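Local atomic coordinates of putative cell invasion protein with MAC/Perforin domain (Bacteroides thetaiotaomicron VPI-5482, PDB entry 3KK7), a protein that belongs to the membrane-attack complex/perforin (MACPF) family and is probably involved in acting on membranes, though its precise role is not established. Residues 75-80 against 205-210. Residues are numbered along the deposited sequence; the frame is centred on the assembly and turned at random.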
loop_
_atom_site.group_PDB
_atom_site.type_symbol
_atom_site.label_atom_id
_atom_site.label_comp_id
_atom_site.label_asym_id
_atom_site.label_seq_id
_atom_site.Cartn_x
_atom_site.Cartn_y
_atom_site.Cartn_z
ATOM N N ALA A 75 5.397 -2.693 12.083
ATOM C CA ALA A 75 4.471 -3.793 11.810
ATOM C C ALA A 75 3.141 -3.419 12.445
ATOM O O ALA A 75 3.104 -3.106 13.627
ATOM C CB ALA A 75 4.996 -5.082 12.412
ATOM N N LYS A 76 2.053 -3.423 11.685
ATOM C CA LYS A 76 0.789 -2.939 12.238
ATOM C C LYS A 76 -0.248 -4.023 12.510
ATOM O O LYS A 76 -0.384 -4.446 13.648
ATOM C CB LYS A 76 0.223 -1.825 11.356
ATOM C CG LYS A 76 1.056 -0.521 11.336
ATOM C CD LYS A 76 1.044 0.273 12.669
ATOM C CE LYS A 76 2.057 1.412 12.606
ATOM N NZ LYS A 76 2.730 1.665 13.910
ATOM N N TYR A 77 -0.987 -4.466 11.496
ATOM C CA TYR A 77 -2.019 -5.475 11.681
ATOM C C TYR A 77 -1.927 -6.604 10.672
ATOM O O TYR A 77 -1.331 -6.471 9.590
ATOM C CB TYR A 77 -3.406 -4.867 11.565
ATOM C CG TYR A 77 -3.647 -3.677 12.446
ATOM C CD1 TYR A 77 -3.962 -3.833 13.795
ATOM C CD2 TYR A 77 -3.582 -2.379 11.922
ATOM C CE1 TYR A 77 -4.197 -2.738 14.591
ATOM C CE2 TYR A 77 -3.802 -1.276 12.712
ATOM C CZ TYR A 77 -4.108 -1.454 14.040
ATOM O OH TYR A 77 -4.316 -0.339 14.816
ATOM N N PRO A 78 -2.537 -7.730 11.016
ATOM C CA PRO A 78 -2.413 -8.853 10.092
ATOM C C PRO A 78 -3.203 -8.625 8.821
ATOM O O PRO A 78 -4.339 -8.168 8.889
ATOM C CB PRO A 78 -3.000 -10.055 10.859
ATOM C CG PRO A 78 -3.378 -9.585 12.211
ATOM C CD PRO A 78 -3.000 -8.120 12.360
ATOM N N VAL A 79 -2.589 -8.938 7.681
ATOM C CA VAL A 79 -3.287 -8.990 6.403
ATOM C C VAL A 79 -3.566 -10.463 6.053
ATOM O O VAL A 79 -4.709 -10.844 5.745
ATOM C CB VAL A 79 -2.478 -8.307 5.317
ATOM C CG1 VAL A 79 -3.093 -8.549 3.984
ATOM C CG2 VAL A 79 -2.379 -6.829 5.638
ATOM N N VAL A 80 -2.533 -11.291 6.145
ATOM C CA VAL A 80 -2.723 -12.723 5.974
ATOM C C VAL A 80 -3.078 -13.335 7.311
ATOM O O VAL A 80 -2.435 -13.037 8.319
ATOM C CB VAL A 80 -1.475 -13.423 5.404
ATOM C CG1 VAL A 80 -1.798 -14.874 5.122
ATOM C CG2 VAL A 80 -1.004 -12.737 4.115
HETATM N N MSE A 205 -5.154 2.374 4.051
HETATM C CA MSE A 205 -3.689 2.573 4.108
HETATM C C MSE A 205 -3.272 3.379 5.323
HETATM O O MSE A 205 -2.184 3.185 5.851
HETATM C CB MSE A 205 -3.117 3.176 2.826
HETATM C CG MSE A 205 -3.253 2.240 1.661
HETATM SE SE MSE A 205 -3.010 3.040 -0.101
HETATM C CE MSE A 205 -1.045 3.272 -0.070
ATOM N N GLN A 206 -4.134 4.266 5.780
ATOM C CA GLN A 206 -3.818 5.051 6.981
ATOM C C GLN A 206 -3.706 4.156 8.204
ATOM O O GLN A 206 -2.842 4.328 9.044
ATOM C CB GLN A 206 -4.907 6.052 7.273
ATOM C CG GLN A 206 -5.025 7.140 6.293
ATOM C CD GLN A 206 -6.300 7.983 6.498
ATOM O OE1 GLN A 206 -6.456 9.015 5.828
ATOM N NE2 GLN A 206 -7.213 7.553 7.407
ATOM N N SER A 207 -4.600 3.194 8.292
ATOM C CA SER A 207 -4.639 2.311 9.415
ATOM C C SER A 207 -3.588 1.175 9.328
ATOM O O SER A 207 -2.862 0.939 10.304
ATOM C CB SER A 207 -6.049 1.757 9.539
ATOM O OG SER A 207 -6.006 0.721 10.473
ATOM N N TYR A 208 -3.514 0.485 8.177
ATOM C CA TYR A 208 -2.602 -0.648 7.998
ATOM C C TYR A 208 -1.164 -0.276 7.598
ATOM O O TYR A 208 -0.225 -0.966 7.987
ATOM C CB TYR A 208 -3.152 -1.619 6.943
ATOM C CG TYR A 208 -4.222 -2.512 7.485
ATOM C CD1 TYR A 208 -5.520 -2.063 7.598
ATOM C CD2 TYR A 208 -3.927 -3.787 7.953
ATOM C CE1 TYR A 208 -6.520 -2.872 8.127
ATOM C CE2 TYR A 208 -4.924 -4.603 8.484
ATOM C CZ TYR A 208 -6.206 -4.129 8.565
ATOM O OH TYR A 208 -7.194 -4.890 9.075
ATOM N N GLY A 209 -0.989 0.816 6.847
ATOM C CA GLY A 209 0.260 1.049 6.130
ATOM C C GLY A 209 0.130 0.605 4.672
ATOM O O GLY A 209 -0.972 0.307 4.197
ATOM N N GLU A 210 1.259 0.522 3.972
ATOM C CA GLU A 210 1.253 0.346 2.532
ATOM C C GLU A 210 1.702 -1.017 2.039
ATOM O O GLU A 210 1.456 -1.362 0.890
ATOM C CB GLU A 210 2.118 1.432 1.880
ATOM C CG GLU A 210 1.830 2.896 2.376
ATOM C CD GLU A 210 2.770 3.307 3.493
ATOM O OE1 GLU A 210 3.109 2.425 4.288
ATOM O OE2 GLU A 210 3.212 4.473 3.573
HETATM O O HOH W 1 -6.252 -7.014 10.401
#
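Y208, in the last turn of helix 201-208, makes the largest contribution to the contact by lying across the bend of 75-80, with Y77 on one face of its ring and the backbone of P78 at its edge. Its CG stands beside the backbone N, anti to the carbonyl carbon (chi1 -79°), so the ring reaches along the loop as far as P78. Y77 turns its edge toward that face: the two rings form an edge-to-face pair with centroids 5.4 Å apart and planes at 66°. Between the two tyrosines the closest approach is made by the Y77 methylene, whose CB lies 3.4 Å from CE2 of Y208, while Y77 CD2 sits over the rim of the same ring. Farther along the Y77 ring, CE2 meets the helix end, 3.4 Å from S207 O, which lies in the plane of that ring; S207 OG is beside the same carbon at 3.7 Å. No direct hydrogen bond joins the segments. Instead, one water lying in the plane of the Y208 ring accepts from Y208 OH at 2.7 Å and donates to P78 O at 2.7 Å, tying the phenol to the loop backbone. The V79 side chain crosses that of Y208 obliquely, its CG2 approaching Y208 CD2, and K76 CB packs at 3.5 Å from Y208 O, a carbonyl that is hydrogen-bonded to S59 OG. F192 of helix 190-198 makes a second edge-to-face pair with Y208. A leucine here, with neither ring nor hydroxyl, would end both aromatic pairs and the hydroxyl's bond to the water, and would probably loosen the loop against the helix end. G209, with positive phi, ends the helix, and the chain continues into strand 211-218: a helix-to-strand junction packed on the chain where it turns the corner at Y77, following the short strand 75-76, within the MACPF domain.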